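Local coordinates for protein thioredoxin reductase (Streptomyces clavuligerus, PDB 4NTD) that probably forms disulfide bonds in natural products such as holomycin, as an FAD-dependent flavoenzyme of the thioredoxin reductase family, at residues 147-159 with 226-238. Residues are numbered along the deposited sequence; the frame is centred on the assembly and turned at random.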
ATOM      1  N   ASP A 147       0.458 -32.042   6.381  1.00 26.74           N
ATOM      2  CA  ASP A 147       0.925 -32.867   7.492  1.00 29.67           C
ATOM      3  C   ASP A 147       1.924 -33.912   6.991  1.00 29.23           C
ATOM      4  O   ASP A 147       1.602 -35.096   6.859  1.00 31.67           O
ATOM      5  CB  ASP A 147      -0.269 -33.526   8.198  1.00 34.42           C
ATOM      6  CG  ASP A 147       0.117 -34.216   9.499  1.00 36.92           C
ATOM      7  OD1 ASP A 147       1.181 -33.895  10.074  1.00 36.55           O
ATOM      8  OD2 ASP A 147      -0.659 -35.081   9.954  1.00 42.32           O
ATOM      9  N   ILE A 148       3.137 -33.444   6.707  1.00 27.37           N
ATOM     10  CA  ILE A 148       4.236 -34.284   6.242  1.00 26.53           C
ATOM     11  C   ILE A 148       5.428 -34.029   7.168  1.00 26.26           C
ATOM     12  O   ILE A 148       5.766 -32.873   7.419  1.00 26.35           O
ATOM     13  CB  ILE A 148       4.622 -33.944   4.786  1.00 25.86           C
ATOM     14  CG1 ILE A 148       3.484 -34.337   3.835  1.00 27.15           C
ATOM     15  CG2 ILE A 148       5.916 -34.645   4.387  1.00 26.41           C
ATOM     16  CD1 ILE A 148       3.613 -33.769   2.438  1.00 28.36           C
ATOM     17  N   PRO A 149       6.059 -35.099   7.687  1.00 26.84           N
ATOM     18  CA  PRO A 149       7.199 -34.912   8.587  1.00 27.20           C
ATOM     19  C   PRO A 149       8.285 -33.998   8.018  1.00 27.32           C
ATOM     20  O   PRO A 149       8.702 -34.168   6.870  1.00 27.14           O
ATOM     21  CB  PRO A 149       7.735 -36.335   8.775  1.00 27.83           C
ATOM     22  CG  PRO A 149       6.544 -37.203   8.591  1.00 28.98           C
ATOM     23  CD  PRO A 149       5.686 -36.521   7.565  1.00 27.79           C
ATOM     24  N   GLY A 150       8.715 -33.030   8.827  1.00 28.27           N
ATOM     25  CA  GLY A 150       9.735 -32.063   8.429  1.00 27.09           C
ATOM     26  C   GLY A 150       9.181 -30.704   8.033  1.00 25.22           C
ATOM     27  O   GLY A 150       9.881 -29.699   8.142  1.00 24.95           O
ATOM     28  N   VAL A 151       7.929 -30.664   7.579  1.00 24.08           N
ATOM     29  CA  VAL A 151       7.333 -29.427   7.056  1.00 23.19           C
ATOM     30  C   VAL A 151       7.245 -28.333   8.125  1.00 25.55           C
ATOM     31  O   VAL A 151       7.658 -27.197   7.884  1.00 25.29           O
ATOM     32  CB  VAL A 151       5.947 -29.695   6.421  1.00 25.72           C
ATOM     33  CG1 VAL A 151       5.187 -28.399   6.165  1.00 26.33           C
ATOM     34  CG2 VAL A 151       6.112 -30.479   5.125  1.00 25.80           C
ATOM     35  N   ARG A 152       6.715 -28.675   9.299  1.00 28.16           N
ATOM     36  CA  ARG A 152       6.611 -27.718  10.409  1.00 30.15           C
ATOM     37  C   ARG A 152       7.970 -27.188  10.852  1.00 27.67           C
ATOM     38  O   ARG A 152       8.130 -25.986  11.080  1.00 28.82           O
ATOM     39  CB  ARG A 152       5.916 -28.347  11.625  1.00 41.47           C
ATOM     40  CG  ARG A 152       4.406 -28.186  11.652  1.00 54.89           C
ATOM     41  CD  ARG A 152       3.857 -28.273  13.070  1.00 70.40           C
ATOM     42  NE  ARG A 152       4.217 -29.528  13.736  1.00 80.78           N
ATOM     43  CZ  ARG A 152       5.192 -29.682  14.637  1.00 90.53           C
ATOM     44  NH1 ARG A 152       5.952 -28.660  15.026  1.00101.68           N
ATOM     45  NH2 ARG A 152       5.410 -30.884  15.160  1.00 98.17           N
ATOM     46  N   GLU A 153       8.939 -28.095  10.968  1.00 28.19           N
ATOM     47  CA  GLU A 153      10.259 -27.752  11.470  0.50 29.12           C
ATOM     48  C   GLU A 153      10.999 -26.792  10.531  1.00 26.72           C
ATOM     49  O   GLU A 153      11.699 -25.888  10.989  1.00 28.03           O
ATOM     50  CB  GLU A 153      11.080 -29.028  11.701  0.50 30.30           C
ATOM     51  CG  GLU A 153      10.578 -29.894  12.854  0.50 32.63           C
ATOM     52  CD  GLU A 153       9.444 -30.830  12.468  0.50 30.77           C
ATOM     53  OE1 GLU A 153       9.012 -30.807  11.295  0.50 28.37           O
ATOM     54  OE2 GLU A 153       8.983 -31.588  13.347  0.50 37.10           O
ATOM     55  N   ARG A 154      10.829 -26.987   9.225  1.00 24.58           N
ATOM     56  CA  ARG A 154      11.573 -26.217   8.226  1.00 22.04           C
ATOM     57  C   ARG A 154      10.836 -24.998   7.663  1.00 19.93           C
ATOM     58  O   ARG A 154      11.418 -24.233   6.894  1.00 20.30           O
ATOM     59  CB  ARG A 154      12.006 -27.144   7.084  1.00 20.71           C
ATOM     60  CG  ARG A 154      12.808 -28.367   7.524  1.00 22.48           C
ATOM     61  CD  ARG A 154      13.966 -28.035   8.457  1.00 24.83           C
ATOM     62  NE  ARG A 154      14.930 -27.111   7.862  1.00 25.31           N
ATOM     63  CZ  ARG A 154      16.005 -26.632   8.487  1.00 26.91           C
ATOM     64  NH1 ARG A 154      16.273 -26.977   9.744  1.00 29.02           N
ATOM     65  NH2 ARG A 154      16.820 -25.796   7.855  1.00 28.34           N
ATOM     66  N   TRP A 155       9.571 -24.819   8.045  1.00 19.46           N
ATOM     67  CA  TRP A 155       8.756 -23.678   7.597  1.00 20.20           C
ATOM     68  C   TRP A 155       9.457 -22.347   7.881  1.00 19.83           C
ATOM     69  O   TRP A 155       9.864 -22.080   9.013  1.00 20.36           O
ATOM     70  CB  TRP A 155       7.388 -23.724   8.285  1.00 21.07           C
ATOM     71  CG  TRP A 155       6.447 -22.569   8.011  1.00 19.54           C
ATOM     72  CD1 TRP A 155       5.941 -21.698   8.935  1.00 19.98           C
ATOM     73  CD2 TRP A 155       5.866 -22.193   6.751  1.00 19.05           C
ATOM     74  NE1 TRP A 155       5.094 -20.800   8.331  1.00 19.42           N
ATOM     75  CE2 TRP A 155       5.031 -21.079   6.991  1.00 19.16           C
ATOM     76  CE3 TRP A 155       5.975 -22.684   5.443  1.00 20.10           C
ATOM     77  CZ2 TRP A 155       4.311 -20.448   5.974  1.00 18.99           C
ATOM     78  CZ3 TRP A 155       5.258 -22.053   4.430  1.00 20.43           C
ATOM     79  CH2 TRP A 155       4.436 -20.948   4.704  1.00 19.68           C
ATOM     80  N   GLY A 156       9.615 -21.531   6.839  1.00 20.27           N
ATOM     81  CA  GLY A 156      10.282 -20.231   6.954  1.00 20.67           C
ATOM     82  C   GLY A 156      11.792 -20.260   6.777  1.00 20.97           C
ATOM     83  O   GLY A 156      12.423 -19.206   6.663  1.00 21.78           O
ATOM     84  N   LYS A 157      12.373 -21.461   6.757  1.00 21.44           N
ATOM     85  CA  LYS A 157      13.807 -21.635   6.554  1.00 21.67           C
ATOM     86  C   LYS A 157      14.069 -22.123   5.129  1.00 20.64           C
ATOM     87  O   LYS A 157      14.551 -21.358   4.293  1.00 22.06           O
ATOM     88  CB  LYS A 157      14.384 -22.610   7.587  1.00 23.99           C
ATOM     89  CG  LYS A 157      14.271 -22.118   9.023  1.00 28.70           C
ATOM     90  CD  LYS A 157      14.778 -23.157  10.010  1.00 35.08           C
ATOM     91  CE  LYS A 157      14.569 -22.707  11.447  1.00 46.40           C
ATOM     92  NZ  LYS A 157      15.431 -23.468  12.392  1.00 52.64           N
ATOM     93  N   ASP A 158      13.745 -23.387   4.856  1.00 19.55           N
ATOM     94  CA  ASP A 158      13.884 -23.959   3.510  1.00 20.46           C
ATOM     95  C   ASP A 158      12.667 -24.793   3.066  1.00 19.71           C
ATOM     96  O   ASP A 158      12.716 -25.471   2.037  1.00 19.62           O
ATOM     97  CB  ASP A 158      15.196 -24.754   3.387  1.00 22.53           C
ATOM     98  CG  ASP A 158      15.480 -25.623   4.598  1.00 23.23           C
ATOM     99  OD1 ASP A 158      16.670 -25.853   4.898  1.00 25.00           O
ATOM    100  OD2 ASP A 158      14.522 -26.069   5.260  1.00 22.27           O
ATOM    101  N   LEU A 159      11.589 -24.741   3.850  1.00 18.73           N
ATOM    102  CA  LEU A 159      10.255 -25.119   3.392  1.00 18.98           C
ATOM    103  C   LEU A 159       9.470 -23.810   3.367  1.00 18.74           C
ATOM    104  O   LEU A 159       9.207 -23.217   4.415  1.00 19.43           O
ATOM    105  CB  LEU A 159       9.612 -26.153   4.326  1.00 19.17           C
ATOM    106  CG  LEU A 159       8.303 -26.849   3.905  1.00 20.54           C
ATOM    107  CD1 LEU A 159       7.098 -25.924   4.005  1.00 21.84           C
ATOM    108  CD2 LEU A 159       8.391 -27.458   2.512  1.00 20.69           C
ATOM    109  N   THR A 226       3.859 -40.904  -3.440  1.00 29.60           N
ATOM    110  CA  THR A 226       3.501 -40.257  -2.184  1.00 27.82           C
ATOM    111  C   THR A 226       4.775 -39.785  -1.477  1.00 27.89           C
ATOM    112  O   THR A 226       5.699 -40.565  -1.266  1.00 28.61           O
ATOM    113  CB  THR A 226       2.719 -41.221  -1.267  1.00 30.57           C
ATOM    114  OG1 THR A 226       1.562 -41.708  -1.960  1.00 32.77           O
ATOM    115  CG2 THR A 226       2.281 -40.531   0.023  1.00 33.29           C
ATOM    116  N   VAL A 227       4.820 -38.499  -1.143  1.00 26.06           N
ATOM    117  CA  VAL A 227       5.918 -37.911  -0.385  1.00 24.60           C
ATOM    118  C   VAL A 227       5.797 -38.359   1.072  1.00 27.29           C
ATOM    119  O   VAL A 227       4.755 -38.156   1.697  1.00 29.66           O
ATOM    120  CB  VAL A 227       5.890 -36.368  -0.465  1.00 24.07           C
ATOM    121  CG1 VAL A 227       6.955 -35.755   0.437  1.00 25.39           C
ATOM    122  CG2 VAL A 227       6.073 -35.903  -1.905  1.00 25.15           C
ATOM    123  N   LYS A 228       6.865 -38.964   1.596  1.00 26.63           N
ATOM    124  CA  LYS A 228       6.871 -39.490   2.959  0.50 26.50           C
ATOM    125  C   LYS A 228       7.349 -38.449   3.974  1.00 28.59           C
ATOM    126  O   LYS A 228       6.729 -38.277   5.022  1.00 30.18           O
ATOM    127  CB  LYS A 228       7.750 -40.743   3.035  0.50 25.96           C
ATOM    128  CG  LYS A 228       7.696 -41.466   4.374  0.50 27.56           C
ATOM    129  CD  LYS A 228       8.639 -42.657   4.413  0.50 34.36           C
ATOM    130  CE  LYS A 228       8.888 -43.108   5.845  0.50 41.51           C
ATOM    131  NZ  LYS A 228       9.518 -44.456   5.918  0.50 47.81           N
ATOM    132  N   ARG A 229       8.458 -37.782   3.663  1.00 27.25           N
ATOM    133  CA  ARG A 229       9.075 -36.829   4.586  0.50 26.93           C
ATOM    134  C   ARG A 229      10.044 -35.901   3.866  1.00 27.52           C
ATOM    135  O   ARG A 229      10.503 -36.200   2.761  1.00 27.01           O
ATOM    136  CB  ARG A 229       9.836 -37.566   5.702  0.50 29.09           C
ATOM    137  CG  ARG A 229      11.153 -38.204   5.261  0.50 31.06           C
ATOM    138  CD  ARG A 229      11.900 -38.866   6.413  0.50 34.23           C
ATOM    139  NE  ARG A 229      13.020 -39.675   5.934  0.50 35.20           N
ATOM    140  CZ  ARG A 229      14.302 -39.424   6.193  0.50 34.78           C
ATOM    141  NH1 ARG A 229      14.646 -38.386   6.945  0.50 36.31           N
ATOM    142  NH2 ARG A 229      15.242 -40.221   5.703  0.50 34.14           N
ATOM    143  N   LEU A 230      10.357 -34.782   4.511  1.00 25.58           N
ATOM    144  CA  LEU A 230      11.465 -33.943   4.095  1.00 25.29           C
ATOM    145  C   LEU A 230      12.694 -34.496   4.808  1.00 26.83           C
ATOM    146  O   LEU A 230      12.624 -34.840   5.990  1.00 32.77           O
ATOM    147  CB  LEU A 230      11.240 -32.488   4.503  1.00 25.36           C
ATOM    148  CG  LEU A 230       9.987 -31.802   3.958  1.00 26.91           C
ATOM    149  CD1 LEU A 230       9.966 -30.346   4.399  1.00 27.80           C
ATOM    150  CD2 LEU A 230       9.907 -31.907   2.443  1.00 26.92           C
ATOM    151  N   VAL A 231      13.806 -34.602   4.088  1.00 26.55           N
ATOM    152  CA  VAL A 231      15.055 -35.099   4.663  1.00 29.43           C
ATOM    153  C   VAL A 231      15.898 -33.917   5.127  1.00 28.92           C
ATOM    154  O   VAL A 231      16.275 -33.063   4.323  1.00 28.04           O
ATOM    155  CB  VAL A 231      15.852 -35.945   3.649  1.00 31.94           C
ATOM    156  CG1 VAL A 231      17.113 -36.508   4.292  1.00 34.25           C
ATOM    157  CG2 VAL A 231      14.984 -37.073   3.106  1.00 33.03           C
ATOM    158  N   VAL A 232      16.185 -33.879   6.427  1.00 29.13           N
ATOM    159  CA  VAL A 232      16.943 -32.790   7.038  1.00 30.57           C
ATOM    160  C   VAL A 232      18.188 -33.351   7.721  1.00 32.87           C
ATOM    161  O   VAL A 232      18.093 -34.288   8.516  1.00 33.18           O
ATOM    162  CB  VAL A 232      16.091 -32.037   8.082  1.00 30.46           C
ATOM    163  CG1 VAL A 232      16.874 -30.882   8.692  1.00 32.31           C
ATOM    164  CG2 VAL A 232      14.797 -31.532   7.454  1.00 30.30           C
ATOM    165  N   GLU A 233      19.349 -32.784   7.398  1.00 33.23           N
ATOM    166  CA  GLU A 233      20.621 -33.195   7.998  1.00 39.44           C
ATOM    167  C   GLU A 233      21.486 -31.970   8.298  1.00 39.91           C
ATOM    168  O   GLU A 233      21.649 -31.097   7.443  1.00 38.57           O
ATOM    169  CB  GLU A 233      21.366 -34.156   7.067  1.00 48.03           C
ATOM    170  CG  GLU A 233      20.643 -35.475   6.818  1.00 56.10           C
ATOM    171  CD  GLU A 233      21.350 -36.368   5.813  1.00 71.03           C
ATOM    172  OE1 GLU A 233      22.484 -36.041   5.398  1.00 68.92           O
ATOM    173  OE2 GLU A 233      20.767 -37.406   5.434  1.00 71.11           O
ATOM    174  N   ASP A 234      22.032 -31.915   9.513  1.00 41.93           N
ATOM    175  CA  ASP A 234      22.844 -30.783   9.978  1.00 45.69           C
ATOM    176  C   ASP A 234      22.124 -29.437   9.815  1.00 41.52           C
ATOM    177  O   ASP A 234      22.708 -28.457   9.344  1.00 41.10           O
ATOM    178  CB  ASP A 234      24.209 -30.759   9.273  1.00 50.55           C
ATOM    179  CG  ASP A 234      25.020 -32.024   9.514  1.00 57.11           C
ATOM    180  OD1 ASP A 234      24.727 -32.760  10.481  1.00 59.76           O
ATOM    181  OD2 ASP A 234      25.961 -32.279   8.734  1.00 61.05           O
ATOM    182  N   ASP A 235      20.851 -29.414  10.205  1.00 41.51           N
ATOM    183  CA  ASP A 235      20.025 -28.201  10.204  1.00 39.77           C
ATOM    184  C   ASP A 235      19.818 -27.579   8.814  1.00 37.60           C
ATOM    185  O   ASP A 235      19.683 -26.359   8.684  1.00 36.44           O
ATOM    186  CB  ASP A 235      20.601 -27.160  11.177  1.00 43.23           C
ATOM    187  CG  ASP A 235      19.593 -26.081  11.552  1.00 44.03           C
ATOM    188  OD1 ASP A 235      20.009 -24.916  11.723  1.00 45.66           O
ATOM    189  OD2 ASP A 235      18.389 -26.395  11.668  1.00 44.42           O
ATOM    190  N   ARG A 236      19.793 -28.413   7.780  1.00 34.91           N
ATOM    191  CA  ARG A 236      19.395 -27.954   6.450  1.00 33.54           C
ATOM    192  C   ARG A 236      18.705 -29.055   5.663  1.00 28.03           C
ATOM    193  O   ARG A 236      19.056 -30.233   5.766  1.00 30.47           O
ATOM    194  CB  ARG A 236      20.572 -27.360   5.656  1.00 41.65           C
ATOM    195  CG  ARG A 236      21.949 -27.936   5.955  1.00 54.42           C
ATOM    196  CD  ARG A 236      23.032 -26.882   5.766  1.00 65.81           C
ATOM    197  NE  ARG A 236      23.099 -26.398   4.384  1.00 74.70           N
ATOM    198  CZ  ARG A 236      24.068 -26.674   3.507  1.00 88.47           C
ATOM    199  NH1 ARG A 236      25.107 -27.439   3.837  1.00 97.74           N
ATOM    200  NH2 ARG A 236      24.002 -26.167   2.280  1.00 84.72           N
ATOM    201  N   LEU A 237      17.703 -28.647   4.891  1.00 26.44           N
ATOM    202  CA  LEU A 237      16.975 -29.548   4.013  1.00 25.22           C
ATOM    203  C   LEU A 237      17.911 -30.121   2.954  1.00 25.03           C
ATOM    204  O   LEU A 237      18.659 -29.383   2.313  1.00 25.34           O
ATOM    205  CB  LEU A 237      15.825 -28.800   3.338  1.00 25.10           C
ATOM    206  CG  LEU A 237      14.986 -29.610   2.351  1.00 29.95           C
ATOM    207  CD1 LEU A 237      14.059 -30.556   3.094  1.00 31.29           C
ATOM    208  CD2 LEU A 237      14.192 -28.691   1.444  1.00 37.03           C
ATOM    209  N   ARG A 238      17.862 -31.442   2.790  1.00 25.78           N
ATOM    210  CA  ARG A 238      18.681 -32.151   1.807  1.00 26.64           C
ATOM    211  C   ARG A 238      17.862 -32.714   0.654  1.00 24.12           C
ATOM    212  O   ARG A 238      18.398 -32.935  -0.432  1.00 24.80           O
ATOM    213  CB  ARG A 238      19.430 -33.301   2.482  1.00 31.52           C
ATOM    214  CG  ARG A 238      20.257 -32.887   3.686  1.00 38.48           C
ATOM    215  CD  ARG A 238      21.294 -31.840   3.321  1.00 45.58           C
ATOM    216  NE  ARG A 238      22.174 -31.540   4.444  1.00 54.68           N
ATOM    217  CZ  ARG A 238      23.271 -30.791   4.363  1.00 65.56           C
ATOM    218  NH1 ARG A 238      23.640 -30.241   3.209  1.00 73.70           N
ATOM    219  NH2 ARG A 238      24.002 -30.582   5.451  1.00 71.28           N
TER
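The backbones of P149 and L230 meet through one nearly straight hydrogen bond, L230 N to P149 O (2.9 Å), made where a type II turn from I148 to V151 leads into the short helix 151-154. G150, the N-cap, suits the third place of that turn with its positive phi, and a side chain there would collide with L230 CB. The branched end of L230 packs against the start of the helix, its CD1 3.9 Å from V151 CG2 and 3.8 Å from L159 CD2. R154 carries the polar half. Bends at chi2 (-49°) and chi3 (-59°) fold its chain over V232, R154 CD 3.7 Å from V232 CG2, and turn the guanidinium side-on to D158 in a salt bridge, R154 NE to D158 OD2 2.8 Å. A second salt bridge joins R154 NH1 to D235 OD2 (2.9 Å), which lies in the guanidinium plane, the two flat groups almost perpendicular (85°). Short D158 accepts on OD1 from both R154 NH2 and L237 N (3.0 Å from L237 N), which reach it from opposite faces of the carboxylate. Replacing R154 by a leucine would probably leave the buried D158 carboxylate without its cationic mate and D235 freer to turn. The contact seats the 147-159 segment on the hairpin of strands 227-233 and 236-242; L237 and L159 both pack on V253 of strand 252-254, while W155 and G156 touch FAD.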